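Local atomic coordinates of sensor protein (Bacillus halodurans, PDB entry 3O5Y), a protein that probably acts as a two-component sensor histidine kinase that uses ATP to phosphorylate a histidine, represented here by its GAF domain. Residues A[13-16]-A[17-20]; A[47-50]-A[51-55]; A[81-84]-A[85-88]. All coordinates share one frame; numbering follows the deposited sequence.

Contact 1 of 3, residues A[13-16]-A[17-20]; sequences MIDK and LKLL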
HETATM    1  N   MSE A  13       2.192   7.498 -10.486  1.00 50.59           N
HETATM    2  CA  MSE A  13       1.520   6.232 -10.388  1.00 52.09           C
HETATM    3  C   MSE A  13       0.101   6.450  -9.869  1.00 50.80           C
HETATM    4  O   MSE A  13      -0.873   5.860 -10.366  1.00 51.56           O
HETATM    5  CB  MSE A  13       2.272   5.361  -9.421  1.00 54.72           C
HETATM    6  CG  MSE A  13       2.122   3.913  -9.717  1.00 64.95           C
HETATM    7 SE   MSE A  13       1.398   2.988  -8.174  1.00 86.51          SE
HETATM    8  CE  MSE A  13       2.383   3.814  -6.687  1.00 81.31           C
ATOM      9  N   ILE A  14      -0.004   7.310  -8.868  1.00 49.06           N
ATOM     10  CA  ILE A  14      -1.289   7.651  -8.304  1.00 48.91           C
ATOM     11  C   ILE A  14      -2.188   8.315  -9.351  1.00 47.67           C
ATOM     12  O   ILE A  14      -3.384   7.992  -9.427  1.00 47.94           O
ATOM     13  CB  ILE A  14      -1.127   8.483  -7.010  1.00 50.71           C
ATOM     14  CG1 ILE A  14      -0.616   7.557  -5.897  1.00 52.68           C
ATOM     15  CG2 ILE A  14      -2.449   9.093  -6.597  1.00 52.50           C
ATOM     16  CD1 ILE A  14      -0.061   8.264  -4.680  1.00 56.26           C
ATOM     17  N   ASP A  15      -1.608   9.192 -10.179  1.00 46.69           N
ATOM     18  CA  ASP A  15      -2.358   9.842 -11.250  1.00 47.65           C
ATOM     19  C   ASP A  15      -2.938   8.853 -12.255  1.00 47.29           C
ATOM     20  O   ASP A  15      -3.992   9.097 -12.821  1.00 48.77           O
ATOM     21  CB  ASP A  15      -1.508  10.871 -12.014  1.00 50.48           C
ATOM     22  CG  ASP A  15      -1.129  12.084 -11.173  1.00 54.08           C
ATOM     23  OD1 ASP A  15      -1.909  12.482 -10.286  1.00 53.97           O
ATOM     24  OD2 ASP A  15      -0.027  12.645 -11.417  1.00 60.11           O
ATOM     25  N   LYS A  16      -2.247   7.750 -12.506  1.00 47.08           N
ATOM     26  CA  LYS A  16      -2.772   6.775 -13.444  1.00 49.30           C
ATOM     27  C   LYS A  16      -3.896   5.984 -12.789  1.00 49.69           C
ATOM     28  O   LYS A  16      -4.926   5.705 -13.427  1.00 52.19           O
ATOM     29  CB  LYS A  16      -1.686   5.830 -13.929  1.00 51.64           C
ATOM     30  CG  LYS A  16      -0.586   6.475 -14.749  1.00 53.58           C
ATOM     31  CD  LYS A  16       0.698   5.713 -14.434  1.00 55.55           C
ATOM     32  CE  LYS A  16       1.780   5.829 -15.478  1.00 60.04           C
ATOM     33  NZ  LYS A  16       2.759   4.693 -15.323  1.00 61.01           N
ATOM     34  N   LEU A  17      -3.708   5.641 -11.516  1.00 46.65           N
ATOM     35  CA  LEU A  17      -4.684   4.832 -10.792  1.00 45.41           C
ATOM     36  C   LEU A  17      -6.031   5.525 -10.685  1.00 44.58           C
ATOM     37  O   LEU A  17      -7.069   4.897 -10.861  1.00 44.32           O
ATOM     38  CB  LEU A  17      -4.171   4.405  -9.413  1.00 46.00           C
ATOM     39  CG  LEU A  17      -3.042   3.366  -9.428  1.00 46.68           C
ATOM     40  CD1 LEU A  17      -2.749   2.922  -8.019  1.00 47.31           C
ATOM     41  CD2 LEU A  17      -3.396   2.166 -10.302  1.00 44.60           C
ATOM     42  N   LYS A  18      -6.004   6.824 -10.425  1.00 45.00           N
ATOM     43  CA  LYS A  18      -7.213   7.630 -10.440  1.00 45.70           C
ATOM     44  C   LYS A  18      -8.122   7.369 -11.659  1.00 45.41           C
ATOM     45  O   LYS A  18      -9.346   7.432 -11.550  1.00 46.34           O
ATOM     46  CB  LYS A  18      -6.841   9.106 -10.370  1.00 47.39           C
ATOM     47  CG  LYS A  18      -6.395   9.558  -8.997  1.00 50.07           C
ATOM     48  CD  LYS A  18      -5.536  10.823  -9.064  1.00 54.35           C
ATOM     49  CE  LYS A  18      -6.353  12.092  -8.782  1.00 58.16           C
ATOM     50  NZ  LYS A  18      -5.474  13.222  -8.311  1.00 59.95           N
ATOM     51  N   LEU A  19      -7.520   7.054 -12.800  1.00 44.84           N
ATOM     52  CA  LEU A  19      -8.246   6.964 -14.062  1.00 45.40           C
ATOM     53  C   LEU A  19      -8.590   5.552 -14.454  1.00 45.38           C
ATOM     54  O   LEU A  19      -9.379   5.338 -15.381  1.00 47.51           O
ATOM     55  CB  LEU A  19      -7.411   7.595 -15.187  1.00 46.31           C
ATOM     56  CG  LEU A  19      -7.089   9.087 -14.984  1.00 47.19           C
ATOM     57  CD1 LEU A  19      -5.952   9.550 -15.855  1.00 47.40           C
ATOM     58  CD2 LEU A  19      -8.322   9.969 -15.174  1.00 49.21           C
ATOM     59  N   LEU A  20      -8.005   4.586 -13.756  1.00 44.43           N
ATOM     60  CA  LEU A  20      -8.043   3.195 -14.191  1.00 44.41           C
ATOM     61  C   LEU A  20      -8.685   2.234 -13.194  1.00 43.70           C
ATOM     62  O   LEU A  20      -9.222   1.181 -13.581  1.00 44.54           O
ATOM     63  CB  LEU A  20      -6.623   2.736 -14.502  1.00 44.98           C
ATOM     64  CG  LEU A  20      -6.049   3.396 -15.762  1.00 46.16           C
ATOM     65  CD1 LEU A  20      -4.560   3.109 -15.894  1.00 46.24           C
ATOM     66  CD2 LEU A  20      -6.806   2.924 -16.990  1.00 46.26           C
TER

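Contact 2 of 3, residues A[47-50]-A[51-55]; sequences HSLD and IGSTI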
ATOM      1  N   HIS A  47      -4.055  10.817   6.452  1.00 74.30           N
ATOM      2  CA  HIS A  47      -3.327   9.831   7.234  1.00 72.66           C
ATOM      3  C   HIS A  47      -3.544  10.142   8.709  1.00 74.02           C
ATOM      4  O   HIS A  47      -3.711  11.302   9.085  1.00 76.26           O
ATOM      5  CB  HIS A  47      -1.837   9.838   6.891  1.00 70.61           C
ATOM      6  CG  HIS A  47      -1.214  11.202   6.890  1.00 73.56           C
ATOM      7  ND1 HIS A  47      -0.758  11.810   5.739  1.00 75.01           N
ATOM      8  CD2 HIS A  47      -0.967  12.076   7.898  1.00 77.74           C
ATOM      9  CE1 HIS A  47      -0.257  12.997   6.037  1.00 78.09           C
ATOM     10  NE2 HIS A  47      -0.371  13.183   7.342  1.00 79.55           N
ATOM     11  N   SER A  48      -3.574   9.107   9.540  1.00 73.11           N
ATOM     12  CA  SER A  48      -3.548   9.312  10.983  1.00 73.52           C
ATOM     13  C   SER A  48      -2.112   9.300  11.483  1.00 70.43           C
ATOM     14  O   SER A  48      -1.777  10.017  12.428  1.00 71.92           O
ATOM     15  CB  SER A  48      -4.383   8.260  11.712  1.00 75.10           C
ATOM     16  OG  SER A  48      -4.629   8.668  13.058  1.00 77.33           O
ATOM     17  N   LEU A  49      -1.277   8.478  10.847  1.00 66.99           N
ATOM     18  CA  LEU A  49       0.154   8.414  11.133  1.00 64.90           C
ATOM     19  C   LEU A  49       0.888   9.485  10.353  1.00 64.72           C
ATOM     20  O   LEU A  49       0.605   9.710   9.184  1.00 64.78           O
ATOM     21  CB  LEU A  49       0.737   7.040  10.766  1.00 63.17           C
ATOM     22  CG  LEU A  49       0.244   5.778  11.479  1.00 62.39           C
ATOM     23  CD1 LEU A  49       0.768   4.545  10.796  1.00 60.16           C
ATOM     24  CD2 LEU A  49       0.661   5.773  12.942  1.00 62.06           C
ATOM     25  N   ASP A  50       1.828  10.149  11.003  1.00 65.03           N
ATOM     26  CA  ASP A  50       2.673  11.118  10.335  1.00 65.97           C
ATOM     27  C   ASP A  50       3.414  10.447   9.184  1.00 64.44           C
ATOM     28  O   ASP A  50       3.725   9.254   9.261  1.00 63.47           O
ATOM     29  CB  ASP A  50       3.706  11.667  11.319  1.00 67.98           C
ATOM     30  CG  ASP A  50       3.119  12.656  12.316  1.00 70.45           C
ATOM     31  OD1 ASP A  50       1.877  12.804  12.401  1.00 69.36           O
ATOM     32  OD2 ASP A  50       3.930  13.296  13.021  1.00 73.63           O
ATOM     33  N   ILE A  51       3.694  11.208   8.122  1.00 51.79           N
ATOM     34  CA  ILE A  51       4.629  10.764   7.094  1.00 50.50           C
ATOM     35  C   ILE A  51       5.924  10.498   7.840  1.00 50.61           C
ATOM     36  O   ILE A  51       6.285  11.249   8.748  1.00 51.35           O
ATOM     37  CB  ILE A  51       4.852  11.846   6.017  1.00 51.64           C
ATOM     38  CG1 ILE A  51       3.541  12.170   5.280  1.00 51.93           C
ATOM     39  CG2 ILE A  51       6.003  11.469   5.052  1.00 50.74           C
ATOM     40  CD1 ILE A  51       2.798  10.964   4.739  1.00 51.17           C
ATOM     41  N   GLY A  52       6.590   9.402   7.499  1.00 49.85           N
ATOM     42  CA  GLY A  52       7.821   9.029   8.173  1.00 49.67           C
ATOM     43  C   GLY A  52       7.641   8.047   9.322  1.00 48.77           C
ATOM     44  O   GLY A  52       8.627   7.546   9.849  1.00 49.22           O
ATOM     45  N   SER A  53       6.401   7.763   9.724  1.00 47.57           N
ATOM     46  CA  SER A  53       6.171   6.780  10.798  1.00 47.05           C
ATOM     47  C   SER A  53       6.745   5.404  10.456  1.00 46.63           C
ATOM     48  O   SER A  53       6.705   4.956   9.303  1.00 46.41           O
ATOM     49  CB  SER A  53       4.680   6.633  11.115  1.00 46.57           C
ATOM     50  OG  SER A  53       4.130   7.843  11.590  1.00 48.25           O
ATOM     51  N   THR A  54       7.268   4.731  11.473  1.00 46.84           N
ATOM     52  CA  THR A  54       7.753   3.364  11.324  1.00 46.25           C
ATOM     53  C   THR A  54       6.626   2.391  11.638  1.00 45.06           C
ATOM     54  O   THR A  54       5.898   2.564  12.608  1.00 45.45           O
ATOM     55  CB  THR A  54       8.974   3.117  12.221  1.00 47.24           C
ATOM     56  OG1 THR A  54      10.052   3.932  11.754  1.00 48.51           O
ATOM     57  CG2 THR A  54       9.411   1.645  12.190  1.00 47.61           C
ATOM     58  N   ILE A  55       6.462   1.398  10.775  1.00 44.18           N
ATOM     59  CA  ILE A  55       5.502   0.329  10.990  1.00 42.78           C
ATOM     60  C   ILE A  55       6.243  -0.838  11.648  1.00 43.24           C
ATOM     61  O   ILE A  55       7.178  -1.391  11.058  1.00 42.92           O
ATOM     62  CB  ILE A  55       4.866  -0.123   9.660  1.00 42.54           C
ATOM     63  CG1 ILE A  55       4.344   1.087   8.869  1.00 41.65           C
ATOM     64  CG2 ILE A  55       3.813  -1.222   9.893  1.00 41.94           C
ATOM     65  CD1 ILE A  55       3.231   1.929   9.552  1.00 40.26           C
TER

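Contact 3 of 3, residues A[81-84]-A[85-88]; sequences DNFY and EKQY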
ATOM      1  N   ASP A  81     -10.892  -9.434  13.937  1.00 69.65           N
ATOM      2  CA  ASP A  81      -9.605  -9.384  13.245  1.00 69.85           C
ATOM      3  C   ASP A  81      -8.971  -8.011  13.477  1.00 67.65           C
ATOM      4  O   ASP A  81      -9.427  -7.007  12.931  1.00 65.17           O
ATOM      5  CB  ASP A  81      -9.801  -9.675  11.741  1.00 69.99           C
ATOM      6  CG  ASP A  81      -8.502  -9.581  10.919  1.00 72.66           C
ATOM      7  OD1 ASP A  81      -7.407  -9.945  11.411  1.00 76.63           O
ATOM      8  OD2 ASP A  81      -8.591  -9.155   9.745  1.00 73.28           O
ATOM      9  N   ASN A  82      -7.945  -7.972  14.326  1.00 60.47           N
ATOM     10  CA  ASN A  82      -7.170  -6.762  14.549  1.00 57.62           C
ATOM     11  C   ASN A  82      -5.751  -6.918  13.993  1.00 54.75           C
ATOM     12  O   ASN A  82      -5.223  -8.032  13.875  1.00 55.29           O
ATOM     13  CB  ASN A  82      -7.141  -6.377  16.044  1.00 59.39           C
ATOM     14  CG  ASN A  82      -6.592  -4.944  16.287  1.00 60.00           C
ATOM     15  OD1 ASN A  82      -6.986  -3.983  15.596  1.00 60.13           O
ATOM     16  ND2 ASN A  82      -5.679  -4.805  17.271  1.00 59.58           N
ATOM     17  N   PHE A  83      -5.169  -5.789  13.614  1.00 51.05           N
ATOM     18  CA  PHE A  83      -3.787  -5.721  13.174  1.00 48.47           C
ATOM     19  C   PHE A  83      -3.312  -4.301  13.413  1.00 46.71           C
ATOM     20  O   PHE A  83      -4.125  -3.399  13.640  1.00 47.20           O
ATOM     21  CB  PHE A  83      -3.618  -6.163  11.702  1.00 47.80           C
ATOM     22  CG  PHE A  83      -4.638  -5.574  10.749  1.00 45.74           C
ATOM     23  CD1 PHE A  83      -4.355  -4.410  10.035  1.00 42.36           C
ATOM     24  CD2 PHE A  83      -5.876  -6.206  10.550  1.00 44.83           C
ATOM     25  CE1 PHE A  83      -5.293  -3.884   9.144  1.00 42.17           C
ATOM     26  CE2 PHE A  83      -6.823  -5.687   9.672  1.00 42.48           C
ATOM     27  CZ  PHE A  83      -6.536  -4.521   8.973  1.00 40.94           C
ATOM     28  N   TYR A  84      -2.002  -4.098  13.396  1.00 45.17           N
ATOM     29  CA  TYR A  84      -1.452  -2.822  13.806  1.00 43.62           C
ATOM     30  C   TYR A  84      -2.028  -1.674  12.997  1.00 43.59           C
ATOM     31  O   TYR A  84      -2.333  -0.622  13.551  1.00 44.82           O
ATOM     32  CB  TYR A  84       0.074  -2.816  13.727  1.00 43.10           C
ATOM     33  CG  TYR A  84       0.644  -1.455  13.975  1.00 41.62           C
ATOM     34  CD1 TYR A  84       0.991  -0.613  12.916  1.00 41.41           C
ATOM     35  CD2 TYR A  84       0.791  -0.981  15.269  1.00 41.37           C
ATOM     36  CE1 TYR A  84       1.494   0.673  13.156  1.00 41.85           C
ATOM     37  CE2 TYR A  84       1.291   0.278  15.520  1.00 42.03           C
ATOM     38  CZ  TYR A  84       1.644   1.103  14.466  1.00 43.52           C
ATOM     39  OH  TYR A  84       2.138   2.358  14.745  1.00 45.10           O
ATOM     40  N   GLU A  85      -2.190  -1.866  11.694  1.00 42.79           N
ATOM     41  CA  GLU A  85      -2.604  -0.758  10.828  1.00 42.76           C
ATOM     42  C   GLU A  85      -4.095  -0.426  10.920  1.00 43.44           C
ATOM     43  O   GLU A  85      -4.523   0.651  10.493  1.00 44.07           O
ATOM     44  CB  GLU A  85      -2.228  -1.051   9.374  1.00 42.20           C
ATOM     45  CG  GLU A  85      -0.741  -1.248   9.141  1.00 41.44           C
ATOM     46  CD  GLU A  85      -0.253  -2.667   9.379  1.00 40.96           C
ATOM     47  OE1 GLU A  85      -0.955  -3.480  10.031  1.00 41.71           O
ATOM     48  OE2 GLU A  85       0.867  -2.977   8.922  1.00 41.08           O
ATOM     49  N   LYS A  86      -4.875  -1.348  11.477  1.00 44.61           N
ATOM     50  CA  LYS A  86      -6.327  -1.292  11.382  1.00 45.63           C
ATOM     51  C   LYS A  86      -6.949   0.009  11.888  1.00 46.67           C
ATOM     52  O   LYS A  86      -7.647   0.686  11.137  1.00 46.86           O
ATOM     53  CB  LYS A  86      -6.966  -2.499  12.064  1.00 46.42           C
ATOM     54  CG  LYS A  86      -8.475  -2.526  11.956  1.00 47.20           C
ATOM     55  CD  LYS A  86      -9.034  -3.922  12.168  1.00 49.41           C
ATOM     56  CE  LYS A  86     -10.530  -3.837  12.438  1.00 54.89           C
ATOM     57  NZ  LYS A  86     -11.264  -5.061  11.988  1.00 57.58           N
ATOM     58  N   GLN A  87      -6.687   0.373  13.140  1.00 47.64           N
ATOM     59  CA  GLN A  87      -7.293   1.579  13.709  1.00 48.63           C
ATOM     60  C   GLN A  87      -6.933   2.818  12.890  1.00 47.94           C
ATOM     61  O   GLN A  87      -7.673   3.791  12.893  1.00 49.07           O
ATOM     62  CB  GLN A  87      -6.876   1.779  15.172  1.00 49.27           C
ATOM     63  CG  GLN A  87      -5.373   2.017  15.323  1.00 50.51           C
ATOM     64  CD  GLN A  87      -4.965   2.480  16.704  1.00 52.10           C
ATOM     65  OE1 GLN A  87      -4.108   1.858  17.343  1.00 50.75           O
ATOM     66  NE2 GLN A  87      -5.563   3.577  17.169  1.00 51.35           N
ATOM     67  N   TYR A  88      -5.794   2.784  12.204  1.00 47.37           N
ATOM     68  CA  TYR A  88      -5.289   3.955  11.485  1.00 46.74           C
ATOM     69  C   TYR A  88      -5.919   4.033  10.109  1.00 46.36           C
ATOM     70  O   TYR A  88      -5.962   5.095   9.503  1.00 46.98           O
ATOM     71  CB  TYR A  88      -3.751   3.950  11.417  1.00 46.82           C
ATOM     72  CG  TYR A  88      -3.096   4.013  12.785  1.00 47.66           C
ATOM     73  CD1 TYR A  88      -2.287   2.978  13.236  1.00 47.37           C
ATOM     74  CD2 TYR A  88      -3.315   5.096  13.640  1.00 49.26           C
ATOM     75  CE1 TYR A  88      -1.706   3.013  14.484  1.00 49.19           C
ATOM     76  CE2 TYR A  88      -2.740   5.143  14.907  1.00 50.82           C
ATOM     77  CZ  TYR A  88      -1.938   4.093  15.321  1.00 52.21           C
ATOM     78  OH  TYR A  88      -1.359   4.122  16.573  1.00 55.28           O
TER
HETATM   79  O   HOH W   1     -10.422  -6.837   9.927  1.00 49.75           O
HETATM   80  O   HOH W   2      -5.452  -1.490  14.988  1.00 43.16           O
HETATM   81  O   HOH W   3       1.323   2.942  17.224  1.00 49.01           O

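Contact 1 of 3, residues A[13-16]-A[17-20]
The flat groups that meet between Met-13 to Lys-16 and Leu-17 to Leu-20 are peptide carbonyls and the carboxylate of Asp-15; no ring takes part. Leu-19 N donates to Lys-16 O at 3.0 Å from above the carbonyl plane, 55° out of it and away from the lone pairs. This i to i+3 bond differs from the two before it, which are ordinary alpha-helical i to i+4 bonds: Leu-17 N to Met-13 O at 3.1 Å and Lys-18 N to Ile-14 O at 3.0 Å. The carboxylate of Asp-15 and the chain of Lys-18 run alongside one another on the helix surface. Asp-15 OD1 stays 4.1 Å from Lys-18 NZ, beyond a salt bridge, so any attraction between the charges is probably loose. On its way out Lys-18 passes back over the preceding turn, its CG lying 3.4 Å from Ile-14 O. Leu-17 likewise folds back: with CG anti to its carbonyl carbon (chi1 -70°), Leu-17 CG rests 3.4 Å from Met-13 O. Its CD1 then lies beside the selenium of Met-13, a selenomethionine, with SE to CD1 at 4.2 Å, the two chains pointing the same way. Leu-19 CD1 reaches back to Asp-15 O, 3.6 Å away. The residues belong to helix 6-20 of the GAF domain. Met-13 touches Leu-133 and Leu-137, Leu-17 touches Leu-130 and Leu-20 touches Phe-129, all on helix 124-142, whereas Ile-14 and Lys-18 touch Tyr-42 on strand 35-42 of the sheet.

Contact 2 of 3, residues A[47-50]-A[51-55]
Asp-50 and Ser-53 close a type II beta turn, which delivers the chain from the loop after strand 35-42 to the short edge strand 54-55 of the GAF sheet. Two hydrogen bonds carry the polar part, and both end on Asp-50 O. Ser-53 N reaches it at 3.1 Å, the usual closing bond of such a turn, and Ser-53 OG at 2.8 Å. With OG beside its own backbone N (chi1 -62°), the hydroxyl and the N-H of Ser-53 face the same carbonyl. Without the hydroxyl, as with an alanine here, Asp-50 O is likely to keep just the N-H bond of this pair and the turn to be held less firmly. Gly-52 occupies the third position, where its positive phi of 95° would press a CB against the preceding carbonyl oxygen. Backbone bonds from Gly-52 and Ser-53 to Leu-38 tie the turn to strand 35-42. Van der Waals contacts lie at two places. The apolar pair Leu-49 and Ile-55 meet at about a right angle, methyl against methyl, with CD1 to CD1 at 3.8 Å. His-47 and Ile-51 also cross at about a right angle, Ile-51 CD1 lying 3.8 Å from His-47 ND1.

Contact 3 of 3, residues A[81-84]-A[85-88]
The turn from Phe-83 to Lys-86 leads into helix 86-90 and is closed by a hydrogen bond from Lys-86 N to Phe-83 O (3.1 Å), the donor standing above the carbonyl plane. The same two residues meet by their side chains in a CH-pi contact: Lys-86 CB stands over the centre of the Phe-83 ring, 3.6 Å from its centroid and 12° off the normal. Phe-83 brings its ring under the lysine by holding CG between its backbone N and carbonyl carbon (chi1 46°). At the edge of this ring, near its plane, Glu-85 OE1 lies 3.5 Å from CD1. The extended chain of Lys-86 continues past the ring to Asp-81, where NZ donates to Asp-81 O at 2.8 Å; NZ also makes a weak bond to Leu-76 O and donates to a water, which can in turn donate to Asp-81 OD2. Another water stitches the turn together, donating to Asn-82 OD1 and Phe-83 O while accepting from Gln-87 N. Tyr-84 and Tyr-88, four residues apart, meet with their planes at 56°, Tyr-88 CE1 lying over one face of the Tyr-84 ring and 3.9 Å from its CZ. A third water connects their hydroxyls. The buried carboxylate of Glu-85 is held by Ser-60 OG, just before helix 61-68, and by Leu-61 N and Tyr-62 N in its first turn. These donors would probably stabilise its negative charge, while the Asp-81 carboxylate, not in direct contact with Lys-86 NZ, probably helps to balance the ammonium through the water.

In the fold
All three contacts belong to one GAF domain and follow one another along the chain. Contact 1 lies on the opposite side of the chain's centre from contact 3, about 26 Å from it between centres. Contact 2, at the edge of the antiparallel sheet, has its centre about 23 Å from that of contact 1, their nearest atoms about 10 Å apart, and 14 Å from that of contact 3. Contacts 2 and 3 touch: Leu-49 packs on Tyr-84 and Tyr-88, and Ile-55 on Glu-85. Contact 1 therefore belongs to the packing of helix 6-20 against helix 124-142 and strand 35-42, while contacts 2 and 3 form one continuous patch where the 47-55 segment meets the turn into helix 86-90.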